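PDB 5ZRU: alpha-1,3-glucanase from Bacillus circulans, which hydrolyses alpha-1,3-glucan, present here as the GH87 catalytic unit of a longer protein that probably also binds carbohydrate. Local coordinates for residues F515-I520 against F553-T558; F453-I458 against F489-I494; T111-W116 against N287-Y292. All blocks are in the same frame, centred on the assembly; numbering follows the deposited sequence.

Contact 1 (F515-I520 against F553-T558). With CA (calcium ion), chain K.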
loop_
_atom_site.group_PDB
_atom_site.type_symbol
_atom_site.label_atom_id
_atom_site.label_comp_id
_atom_site.label_asym_id
_atom_site.label_seq_id
_atom_site.Cartn_x
_atom_site.Cartn_y
_atom_site.Cartn_z
ATOM N N PHE A 515 9.509 16.695 18.551
ATOM C CA PHE A 515 9.969 15.323 18.359
ATOM C C PHE A 515 10.443 14.789 19.705
ATOM O O PHE A 515 11.495 15.209 20.199
ATOM C CB PHE A 515 11.130 15.262 17.366
ATOM C CG PHE A 515 10.752 15.492 15.937
ATOM C CD1 PHE A 515 10.609 16.780 15.439
ATOM C CD2 PHE A 515 10.603 14.414 15.067
ATOM C CE1 PHE A 515 10.290 16.989 14.104
ATOM C CE2 PHE A 515 10.292 14.615 13.732
ATOM C CZ PHE A 515 10.126 15.914 13.254
ATOM N N ASN A 516 9.706 13.845 20.287
ATOM C CA ASN A 516 10.070 13.300 21.590
ATOM C C ASN A 516 10.443 11.827 21.467
ATOM O O ASN A 516 9.783 11.073 20.748
ATOM C CB ASN A 516 8.917 13.470 22.595
ATOM C CG ASN A 516 8.601 14.938 22.886
ATOM O OD1 ASN A 516 9.472 15.802 22.810
ATOM N ND2 ASN A 516 7.351 15.219 23.199
ATOM N N ASN A 517 11.511 11.421 22.159
ATOM C CA ASN A 517 11.911 10.009 22.238
ATOM C C ASN A 517 12.141 9.423 20.844
ATOM O O ASN A 517 11.556 8.405 20.473
ATOM C CB ASN A 517 10.872 9.169 23.001
ATOM C CG ASN A 517 10.400 9.828 24.299
ATOM O OD1 ASN A 517 11.163 10.510 24.984
ATOM N ND2 ASN A 517 9.132 9.611 24.641
ATOM N N ILE A 518 12.999 10.080 20.067
ATOM C CA ILE A 518 13.361 9.636 18.723
ATOM C C ILE A 518 14.687 8.891 18.796
ATOM O O ILE A 518 15.645 9.380 19.412
ATOM C CB ILE A 518 13.472 10.828 17.754
ATOM C CG1 ILE A 518 12.244 11.754 17.857
ATOM C CG2 ILE A 518 13.714 10.334 16.318
ATOM C CD1 ILE A 518 10.915 11.108 17.561
ATOM N N ASN A 519 14.758 7.719 18.162
ATOM C CA ASN A 519 16.008 6.972 18.032
ATOM C C ASN A 519 16.371 6.868 16.560
ATOM O O ASN A 519 15.627 6.270 15.775
ATOM C CB ASN A 519 15.896 5.574 18.644
ATOM C CG ASN A 519 15.615 5.617 20.129
ATOM O OD1 ASN A 519 16.279 6.338 20.876
ATOM N ND2 ASN A 519 14.617 4.849 20.566
ATOM N N ILE A 520 17.526 7.422 16.195
ATOM C CA ILE A 520 17.999 7.425 14.816
ATOM C C ILE A 520 19.248 6.565 14.761
ATOM O O ILE A 520 20.303 6.937 15.296
ATOM C CB ILE A 520 18.282 8.846 14.316
ATOM C CG1 ILE A 520 17.014 9.690 14.459
ATOM C CG2 ILE A 520 18.775 8.802 12.871
ATOM C CD1 ILE A 520 17.179 11.211 14.128
ATOM N N PHE A 553 13.492 18.925 19.798
ATOM C CA PHE A 553 13.720 17.517 20.081
ATOM C C PHE A 553 13.959 17.351 21.576
ATOM O O PHE A 553 14.769 18.080 22.160
ATOM C CB PHE A 553 14.926 16.989 19.301
ATOM C CG PHE A 553 14.660 16.772 17.834
ATOM C CD1 PHE A 553 14.511 17.848 16.974
ATOM C CD2 PHE A 553 14.573 15.490 17.320
ATOM C CE1 PHE A 553 14.266 17.655 15.617
ATOM C CE2 PHE A 553 14.331 15.281 15.960
ATOM C CZ PHE A 553 14.181 16.364 15.112
ATOM N N ASN A 554 13.242 16.411 22.188
ATOM C CA ASN A 554 13.484 15.984 23.559
ATOM C C ASN A 554 13.850 14.509 23.536
ATOM O O ASN A 554 13.140 13.709 22.922
ATOM C CB ASN A 554 12.249 16.201 24.441
ATOM C CG ASN A 554 11.833 17.662 24.521
ATOM O OD1 ASN A 554 12.445 18.443 25.243
ATOM N ND2 ASN A 554 10.789 18.035 23.781
ATOM N N ASN A 555 14.951 14.150 24.194
ATOM C CA ASN A 555 15.392 12.755 24.283
ATOM C C ASN A 555 15.597 12.154 22.890
ATOM O O ASN A 555 14.929 11.202 22.478
ATOM C CB ASN A 555 14.405 11.905 25.097
ATOM C CG ASN A 555 14.900 10.492 25.300
ATOM O OD1 ASN A 555 16.103 10.267 25.363
ATOM N ND2 ASN A 555 13.978 9.526 25.388
ATOM N N LEU A 556 16.542 12.733 22.164
ATOM C CA LEU A 556 16.972 12.216 20.875
ATOM C C LEU A 556 18.206 11.349 21.079
ATOM O O LEU A 556 19.134 11.749 21.794
ATOM C CB LEU A 556 17.291 13.371 19.922
ATOM C CG LEU A 556 17.994 12.983 18.618
ATOM C CD1 LEU A 556 17.068 12.145 17.740
ATOM C CD2 LEU A 556 18.463 14.235 17.886
ATOM N N THR A 557 18.224 10.160 20.475
ATOM C CA THR A 557 19.448 9.372 20.424
ATOM C C THR A 557 19.860 9.154 18.975
ATOM O O THR A 557 19.006 8.993 18.099
ATOM C CB THR A 557 19.319 8.010 21.117
ATOM O OG1 THR A 557 18.514 7.130 20.312
ATOM C CG2 THR A 557 18.712 8.161 22.505
ATOM N N THR A 558 21.173 9.145 18.725
ATOM C CA THR A 558 21.692 8.886 17.390
ATOM C C THR A 558 22.782 7.829 17.444
ATOM O O THR A 558 23.382 7.565 18.493
ATOM C CB THR A 558 22.258 10.147 16.710
ATOM O OG1 THR A 558 23.344 10.680 17.482
ATOM C CG2 THR A 558 21.175 11.193 16.556
HETATM CA CA CA K . 17.037 8.385 25.870
HETATM O O HOH W 1 13.764 13.261 20.154
HETATM O O HOH W 2 15.070 8.406 22.307
HETATM O O HOH W 3 20.093 5.825 18.197
#

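Contact 2 (F453-I458 against F489-I494)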
loop_
_atom_site.group_PDB
_atom_site.type_symbol
_atom_site.label_atom_id
_atom_site.label_comp_id
_atom_site.label_asym_id
_atom_site.label_seq_id
_atom_site.Cartn_x
_atom_site.Cartn_y
_atom_site.Cartn_z
ATOM N N PHE A 453 2.206 11.682 15.389
ATOM C CA PHE A 453 2.803 10.425 14.948
ATOM C C PHE A 453 3.468 9.787 16.156
ATOM O O PHE A 453 4.217 10.458 16.873
ATOM C CB PHE A 453 3.856 10.638 13.854
ATOM C CG PHE A 453 3.313 11.235 12.581
ATOM C CD1 PHE A 453 3.216 12.610 12.423
ATOM C CD2 PHE A 453 2.916 10.411 11.538
ATOM C CE1 PHE A 453 2.730 13.156 11.250
ATOM C CE2 PHE A 453 2.422 10.951 10.359
ATOM C CZ PHE A 453 2.332 12.328 10.212
ATOM N N SER A 454 3.213 8.502 16.395
ATOM C CA SER A 454 3.844 7.909 17.564
ATOM C C SER A 454 4.053 6.420 17.376
ATOM O O SER A 454 3.423 5.778 16.528
ATOM C CB SER A 454 3.024 8.137 18.841
ATOM O OG SER A 454 1.968 7.192 18.916
ATOM N N ASP A 455 4.960 5.892 18.195
ATOM C CA ASP A 455 5.118 4.462 18.411
ATOM C C ASP A 455 5.337 3.732 17.095
ATOM O O ASP A 455 4.628 2.790 16.754
ATOM C CB ASP A 455 3.909 3.912 19.173
ATOM C CG ASP A 455 3.820 4.476 20.574
ATOM O OD1 ASP A 455 4.575 3.994 21.444
ATOM O OD2 ASP A 455 3.031 5.423 20.793
ATOM N N THR A 456 6.325 4.187 16.335
ATOM C CA THR A 456 6.433 3.740 14.952
ATOM C C THR A 456 7.882 3.421 14.631
ATOM O O THR A 456 8.790 4.143 15.047
ATOM C CB THR A 456 5.871 4.802 13.996
ATOM O OG1 THR A 456 4.444 4.856 14.139
ATOM C CG2 THR A 456 6.217 4.490 12.529
ATOM N N THR A 457 8.090 2.320 13.915
ATOM C CA THR A 457 9.407 1.883 13.471
ATOM C C THR A 457 9.512 2.066 11.966
ATOM O O THR A 457 8.614 1.657 11.222
ATOM C CB THR A 457 9.650 0.421 13.847
ATOM O OG1 THR A 457 9.640 0.313 15.271
ATOM C CG2 THR A 457 11.001 -0.075 13.311
ATOM N N ILE A 458 10.602 2.696 11.535
ATOM C CA ILE A 458 10.855 3.039 10.142
ATOM C C ILE A 458 12.179 2.406 9.763
ATOM O O ILE A 458 13.163 2.553 10.497
ATOM C CB ILE A 458 10.912 4.567 9.944
ATOM C CG1 ILE A 458 9.542 5.195 10.195
ATOM C CG2 ILE A 458 11.486 4.903 8.570
ATOM C CD1 ILE A 458 9.595 6.720 10.417
ATOM N N PHE A 489 5.860 14.167 17.094
ATOM C CA PHE A 489 6.359 12.824 16.823
ATOM C C PHE A 489 6.892 12.268 18.132
ATOM O O PHE A 489 7.748 12.896 18.764
ATOM C CB PHE A 489 7.482 12.831 15.781
ATOM C CG PHE A 489 7.085 13.385 14.454
ATOM C CD1 PHE A 489 6.975 14.749 14.259
ATOM C CD2 PHE A 489 6.843 12.533 13.390
ATOM C CE1 PHE A 489 6.625 15.260 13.031
ATOM C CE2 PHE A 489 6.475 13.038 12.160
ATOM C CZ PHE A 489 6.369 14.404 11.980
ATOM N N THR A 490 6.396 11.102 18.548
ATOM C CA THR A 490 6.819 10.548 19.831
ATOM C C THR A 490 7.088 9.054 19.702
ATOM O O THR A 490 6.269 8.323 19.141
ATOM C CB THR A 490 5.755 10.815 20.905
ATOM O OG1 THR A 490 5.508 12.226 20.967
ATOM C CG2 THR A 490 6.245 10.324 22.268
ATOM N N ASN A 491 8.223 8.596 20.233
ATOM C CA ASN A 491 8.569 7.173 20.221
ATOM C C ASN A 491 8.676 6.656 18.784
ATOM O O ASN A 491 7.920 5.790 18.345
ATOM C CB ASN A 491 7.547 6.358 21.022
ATOM C CG ASN A 491 7.710 6.530 22.522
ATOM O OD1 ASN A 491 8.833 6.529 23.040
ATOM N ND2 ASN A 491 6.593 6.670 23.226
ATOM N N ILE A 492 9.619 7.222 18.039
ATOM C CA ILE A 492 9.850 6.824 16.652
ATOM C C ILE A 492 11.249 6.244 16.561
ATOM O O ILE A 492 12.215 6.889 16.983
ATOM C CB ILE A 492 9.712 8.000 15.664
ATOM C CG1 ILE A 492 8.463 8.847 15.949
ATOM C CG2 ILE A 492 9.765 7.489 14.211
ATOM C CD1 ILE A 492 7.151 8.181 15.628
ATOM N N ASP A 493 11.362 5.051 15.978
ATOM C CA ASP A 493 12.657 4.444 15.694
ATOM C C ASP A 493 12.886 4.515 14.193
ATOM O O ASP A 493 12.057 4.029 13.417
ATOM C CB ASP A 493 12.704 2.999 16.185
ATOM C CG ASP A 493 12.609 2.908 17.694
ATOM O OD1 ASP A 493 13.634 3.132 18.367
ATOM O OD2 ASP A 493 11.501 2.652 18.203
ATOM N N ILE A 494 13.995 5.135 13.792
ATOM C CA ILE A 494 14.311 5.363 12.386
ATOM C C ILE A 494 15.636 4.669 12.102
ATOM O O ILE A 494 16.695 5.140 12.540
ATOM C CB ILE A 494 14.385 6.858 12.038
ATOM C CG1 ILE A 494 13.270 7.648 12.755
ATOM C CG2 ILE A 494 14.263 7.049 10.532
ATOM C CD1 ILE A 494 13.261 9.161 12.452
HETATM O O HOH W 4 3.951 7.304 22.303
#

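Contact 3 (T111-W116 against N287-Y292). With CA (calcium ion), chain I; PE5 (3,6,9,12,15,18,21,24-octaoxahexacosan-1-ol), chain C.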
loop_
_atom_site.group_PDB
_atom_site.type_symbol
_atom_site.label_atom_id
_atom_site.label_comp_id
_atom_site.label_asym_id
_atom_site.label_seq_id
_atom_site.Cartn_x
_atom_site.Cartn_y
_atom_site.Cartn_z
ATOM N N THR A 111 2.260 -12.869 -14.532
ATOM C CA THR A 111 2.236 -11.871 -15.596
ATOM C C THR A 111 2.898 -10.595 -15.097
ATOM O O THR A 111 2.889 -10.307 -13.892
ATOM C CB THR A 111 0.803 -11.587 -16.085
ATOM O OG1 THR A 111 0.838 -10.666 -17.188
ATOM C CG2 THR A 111 -0.045 -10.980 -14.964
ATOM N N SER A 112 3.488 -9.837 -16.028
ATOM C CA SER A 112 3.941 -8.482 -15.728
ATOM C C SER A 112 2.951 -7.435 -16.216
ATOM O O SER A 112 3.270 -6.243 -16.197
ATOM C CB SER A 112 5.341 -8.220 -16.311
ATOM O OG SER A 112 5.439 -8.570 -17.687
ATOM N N TYR A 113 1.745 -7.863 -16.612
ATOM C CA TYR A 113 0.701 -6.951 -17.093
ATOM C C TYR A 113 0.423 -5.820 -16.108
ATOM O O TYR A 113 0.339 -4.649 -16.498
ATOM C CB TYR A 113 -0.588 -7.737 -17.355
ATOM C CG TYR A 113 -1.789 -6.874 -17.727
ATOM C CD1 TYR A 113 -1.992 -6.472 -19.046
ATOM C CD2 TYR A 113 -2.716 -6.470 -16.767
ATOM C CE1 TYR A 113 -3.084 -5.694 -19.409
ATOM C CE2 TYR A 113 -3.823 -5.674 -17.122
ATOM C CZ TYR A 113 -3.993 -5.302 -18.446
ATOM O OH TYR A 113 -5.064 -4.538 -18.823
ATOM N N TYR A 114 0.228 -6.161 -14.828
ATOM C CA TYR A 114 -0.189 -5.159 -13.852
ATOM C C TYR A 114 0.936 -4.205 -13.494
ATOM O O TYR A 114 0.697 -3.009 -13.273
ATOM C CB TYR A 114 -0.680 -5.832 -12.574
ATOM C CG TYR A 114 -1.769 -6.827 -12.800
ATOM C CD1 TYR A 114 -3.074 -6.418 -13.048
ATOM C CD2 TYR A 114 -1.497 -8.189 -12.740
ATOM C CE1 TYR A 114 -4.084 -7.354 -13.247
ATOM C CE2 TYR A 114 -2.489 -9.121 -12.928
ATOM C CZ TYR A 114 -3.778 -8.702 -13.191
ATOM O OH TYR A 114 -4.747 -9.672 -13.373
ATOM N N SER A 115 2.153 -4.728 -13.377
ATOM C CA SER A 115 3.285 -4.013 -12.816
ATOM C C SER A 115 4.009 -3.251 -13.925
ATOM O O SER A 115 3.552 -3.204 -15.072
ATOM C CB SER A 115 4.198 -5.003 -12.082
ATOM O OG SER A 115 4.509 -6.126 -12.915
ATOM N N TRP A 116 5.141 -2.636 -13.570
ATOM C CA TRP A 116 6.031 -1.853 -14.433
ATOM C C TRP A 116 5.409 -0.524 -14.859
ATOM O O TRP A 116 4.462 -0.488 -15.655
ATOM C CB TRP A 116 6.479 -2.662 -15.660
ATOM C CG TRP A 116 7.374 -3.813 -15.285
ATOM C CD1 TRP A 116 6.975 -5.056 -14.883
ATOM C CD2 TRP A 116 8.812 -3.828 -15.263
ATOM N NE1 TRP A 116 8.071 -5.840 -14.611
ATOM C CE2 TRP A 116 9.208 -5.111 -14.827
ATOM C CE3 TRP A 116 9.802 -2.882 -15.567
ATOM C CZ2 TRP A 116 10.550 -5.484 -14.706
ATOM C CZ3 TRP A 116 11.138 -3.252 -15.437
ATOM C CH2 TRP A 116 11.496 -4.541 -15.002
ATOM N N ASN A 287 -8.458 -5.424 -14.134
ATOM C CA ASN A 287 -7.756 -5.633 -15.397
ATOM C C ASN A 287 -7.055 -4.345 -15.823
ATOM O O ASN A 287 -7.045 -3.971 -17.003
ATOM C CB ASN A 287 -8.693 -6.124 -16.502
ATOM C CG ASN A 287 -7.930 -6.691 -17.683
ATOM O OD1 ASN A 287 -6.749 -7.032 -17.548
ATOM N ND2 ASN A 287 -8.588 -6.803 -18.841
ATOM N N LEU A 288 -6.435 -3.661 -14.863
ATOM C CA LEU A 288 -5.946 -2.302 -15.053
ATOM C C LEU A 288 -4.424 -2.269 -15.098
ATOM O O LEU A 288 -3.764 -2.797 -14.195
ATOM C CB LEU A 288 -6.454 -1.397 -13.923
ATOM C CG LEU A 288 -6.058 0.074 -14.041
ATOM C CD1 LEU A 288 -6.765 0.705 -15.243
ATOM C CD2 LEU A 288 -6.376 0.822 -12.753
ATOM N N ARG A 289 -3.862 -1.636 -16.143
ATOM C CA ARG A 289 -2.412 -1.484 -16.236
ATOM C C ARG A 289 -1.956 -0.041 -16.364
ATOM O O ARG A 289 -0.749 0.193 -16.517
ATOM C CB ARG A 289 -1.848 -2.285 -17.419
ATOM C CG ARG A 289 -2.460 -1.924 -18.773
ATOM C CD ARG A 289 -1.683 -2.579 -19.932
ATOM N NE ARG A 289 -0.454 -1.869 -20.295
ATOM C CZ ARG A 289 -0.412 -0.815 -21.102
ATOM N NH1 ARG A 289 -1.537 -0.333 -21.621
ATOM N NH2 ARG A 289 0.751 -0.232 -21.380
ATOM N N SER A 290 -2.867 0.931 -16.300
ATOM C CA SER A 290 -2.514 2.335 -16.467
ATOM C C SER A 290 -3.287 3.206 -15.484
ATOM O O SER A 290 -4.449 2.935 -15.167
ATOM C CB SER A 290 -2.796 2.809 -17.905
ATOM O OG SER A 290 -2.615 4.215 -18.030
ATOM N N ARG A 291 -2.635 4.274 -15.023
ATOM C CA ARG A 291 -3.301 5.322 -14.256
ATOM C C ARG A 291 -4.137 6.257 -15.117
ATOM O O ARG A 291 -4.894 7.065 -14.560
ATOM C CB ARG A 291 -2.276 6.171 -13.493
ATOM C CG ARG A 291 -1.684 5.512 -12.274
ATOM C CD ARG A 291 -0.905 6.524 -11.429
ATOM N NE ARG A 291 -1.779 7.509 -10.792
ATOM C CZ ARG A 291 -1.353 8.412 -9.914
ATOM N NH1 ARG A 291 -0.070 8.446 -9.575
ATOM N NH2 ARG A 291 -2.203 9.268 -9.364
ATOM N N TYR A 292 -4.001 6.187 -16.442
ATOM C CA TYR A 292 -4.715 7.081 -17.357
ATOM C C TYR A 292 -4.575 8.548 -16.941
ATOM O O TYR A 292 -5.544 9.311 -16.951
ATOM C CB TYR A 292 -6.194 6.697 -17.449
ATOM C CG TYR A 292 -6.490 5.397 -18.170
ATOM C CD1 TYR A 292 -6.543 5.346 -19.561
ATOM C CD2 TYR A 292 -6.771 4.233 -17.460
ATOM C CE1 TYR A 292 -6.850 4.175 -20.221
ATOM C CE2 TYR A 292 -7.073 3.054 -18.115
ATOM C CZ TYR A 292 -7.112 3.031 -19.495
ATOM O OH TYR A 292 -7.419 1.864 -20.162
HETATM CA CA CA I . 3.036 -1.949 -16.937
HETATM C C48 PE5 C . -8.375 -10.722 -16.391
HETATM C C50 PE5 C . -7.106 -9.916 -16.089
HETATM O O1 PE5 C . -6.053 -10.353 -16.906
HETATM C C1 PE5 C . -4.858 -9.634 -16.764
HETATM C C2 PE5 C . -3.723 -10.307 -17.541
HETATM O O2 PE5 C . -3.451 -11.564 -16.988
HETATM C C3 PE5 C . -2.534 -12.353 -17.690
HETATM C C4 PE5 C . -2.394 -13.717 -17.002
HETATM O O3 PE5 C . -2.014 -13.540 -15.663
HETATM C C5 PE5 C . -1.761 -14.706 -14.924
HETATM C C6 PE5 C . -2.481 -14.652 -13.569
HETATM O O4 PE5 C . -1.699 -14.034 -12.578
HETATM C C7 PE5 C . -2.384 -13.182 -11.697
HETATM C C8 PE5 C . -3.580 -13.904 -11.072
HETATM O O5 PE5 C . -4.436 -12.968 -10.497
HETATM C C9 PE5 C . -5.693 -13.468 -10.126
HETATM C C10 PE5 C . -5.732 -13.610 -8.611
HETATM O O6 PE5 C . -6.095 -14.917 -8.279
HETATM C C11 PE5 C . -5.730 -15.315 -6.990
HETATM C C12 PE5 C . -5.903 -16.820 -6.838
HETATM O O7 PE5 C . -6.856 -17.017 -5.840
HETATM C C13 PE5 C . -6.593 -18.080 -4.970
HETATM C C14 PE5 C . -7.921 -18.566 -4.395
HETATM O O8 PE5 C . -8.895 -18.457 -5.395
HETATM C C15 PE5 C . -10.203 -18.801 -5.017
HETATM C C16 PE5 C . -10.667 -20.014 -5.835
HETATM O O52 PE5 C . -11.604 -19.634 -6.805
HETATM O O HOH W 5 3.966 -4.174 -17.771
HETATM O O HOH W 6 1.365 -3.060 -18.390
HETATM O O HOH W 7 1.365 -1.296 -15.394
HETATM O O HOH W 8 -1.950 -2.656 -11.757
HETATM O O HOH W 9 1.997 0.032 -17.998
HETATM O O HOH W 10 4.432 -1.359 -18.760
#

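Contact 1 (F515-I520 against F553-T558)
Phe515 and Phe553 stack where parallel strands of successive turns of the beta-helix lie edge to edge in the D2 catalytic region, and each segment turns a corner just beyond its phenylalanine. At the corner Asn554 N donates to Phe515 O, and Asn517 N returns a bond to Asn554 O. Past it, Thr557 N binds Ile518 O while Thr557 O receives Ile520 N. The rings of Phe515 and Phe553 point the same way in an offset stack, their centroids 4.5 Å apart and their planes 3° from parallel. Their slide sets Phe553 CZ above the rim of the Phe515 ring and Phe515 CB over a face of the Phe553 ring, a CH-pi contact of 3.6 Å to the centroid. An alanine in place of Phe553 would probably leave that face of Phe515 without its stacking partner and open a gap beside Ile502. Leu556 CD1 continues the apolar side, 3.7 Å from Ile520 CD1. On the other face, Asn554 ND2 donates to Asn516 OD1 at 2.8 Å, with OD1 close to the amide plane of Asn554. With CG anti to the backbone N (chi1 -175°), Asn555 extends ND2 to Asn517 OD1 at 3.0 Å in a nearly straight bond (169°), from above the carbonyl plane. Asn555 OD1 binds a calcium ion at 2.2 Å, which is likely to polarise this amide and strengthen ND2 as a donor to Asn517.

Contact 2 (F453-I458 against F489-I494)
Phe453 CD1 lies 3.3 Å from Phe489 CE2, the closest approach between side chains of these two parallel strands. The rings point the same way with planes 7° apart, but are slid so far that they barely overlap. Ile492 fills in next to them: its chi2 of -70° turns CD1 back toward the other segment, 3.8 Å from Ser454 CA and 3.9 Å from Phe453 O. On the same face Ile458 touches two isoleucines, CD1 reaching Ile492 CG2 and CG2 meeting Ile494 CG2 at 4.0 Å.

Five backbone bonds hold this register, including Asp455 N to Thr490 O and Thr456 N to Asn491 O at the corner, where Asp455 and Asn491 both adopt left-handed conformations. Their side chains run side by side, and one water joins them, donating to Asp455 OD2 (2.6 Å) and accepting from Asn491 ND2 (2.9 Å). Ser454 OG donates a hydrogen bond to the same carboxylate oxygen, on its anti side. Thr456 OG1 donates to Ser454 O at 2.8 Å from well above the carbonyl plane, a local bond that spans the corner residue.

Farther out, Asp493 forms a salt bridge with Arg12, which also bonds Thr457 OG1. Strands 419-421 and 424-426 of the preceding turn pair with segment 453-458, strand 513-523 follows segment 489-494, and strand 475-478 of another face of the beta-helix packs Ile475 against Ile458, Phe489 and Ile494.

Contact 3 (T111-W116 against N287-Y292)
The alpha carbons of Tyr114 and Arg289 pass 4.9 Å apart where two irregular loops, one from the D1 region and one from D2, come together. Tyr113 carries most of the contact. With CG anti to the backbone N (chi1 174°), its ring reaches across to segment 287-292, where OH donates to Asn287 O at 2.7 Å, coming in from above the carbonyl plane. Arg289 CB sits over a face of the Tyr113 ring, 4.0 Å from its centroid, in a CH-pi contact, and its CD approaches Tyr113 CE1 at 3.5 Å. Leu288 N meets the edge of the same ring.

The arginine chain bends at chi3 (-80°), bringing NE to a water 2.9 Å away that also donates to Tyr113 O. That water is a calcium ligand, so Arg289 lies in the second shell of a site whose protein ligands are Ser115 O (2.3 Å) and Trp116 O (2.4 Å). A second of the five coordinating waters bridges Tyr114 O and Arg289 O. Beside the one direct hydrogen bond between the segments, from Tyr113 OH, the calcium-bound waters therefore link the two loops. A bound polyether chain passes Tyr114 OH, its C1 being 3.4 Å away.

Outside, Arg289 NH2 bonds Gly89 O and Tyr114 OH pairs with Asn285. Segment 111-116 links strands 103-111 and 117-119, with Tyr114 resting on strand 132-144, while segment 287-292 leaves strand 277-285 of the beta-helix.

From the N terminus, contact 3 comes first: it closes a span of 170 residues that takes in the rest of the D1 range, helix 203-216 and the early turns of the beta-helix. Contacts 2 and 1 follow in series, each closing about 30 residues, one turn of the beta-helix; no contact nests within another or crosses it. Contacts 1 and 2 adjoin through neighbouring strands 487-495 and 513-523, where Phe515 stacks on Phe489, so aromatic packing continues from one turn to the next. Contact 3 instead joins D1 to the beta-helix, on the opposite side of the chain's centre, its centre about 41 Å from that of contact 1.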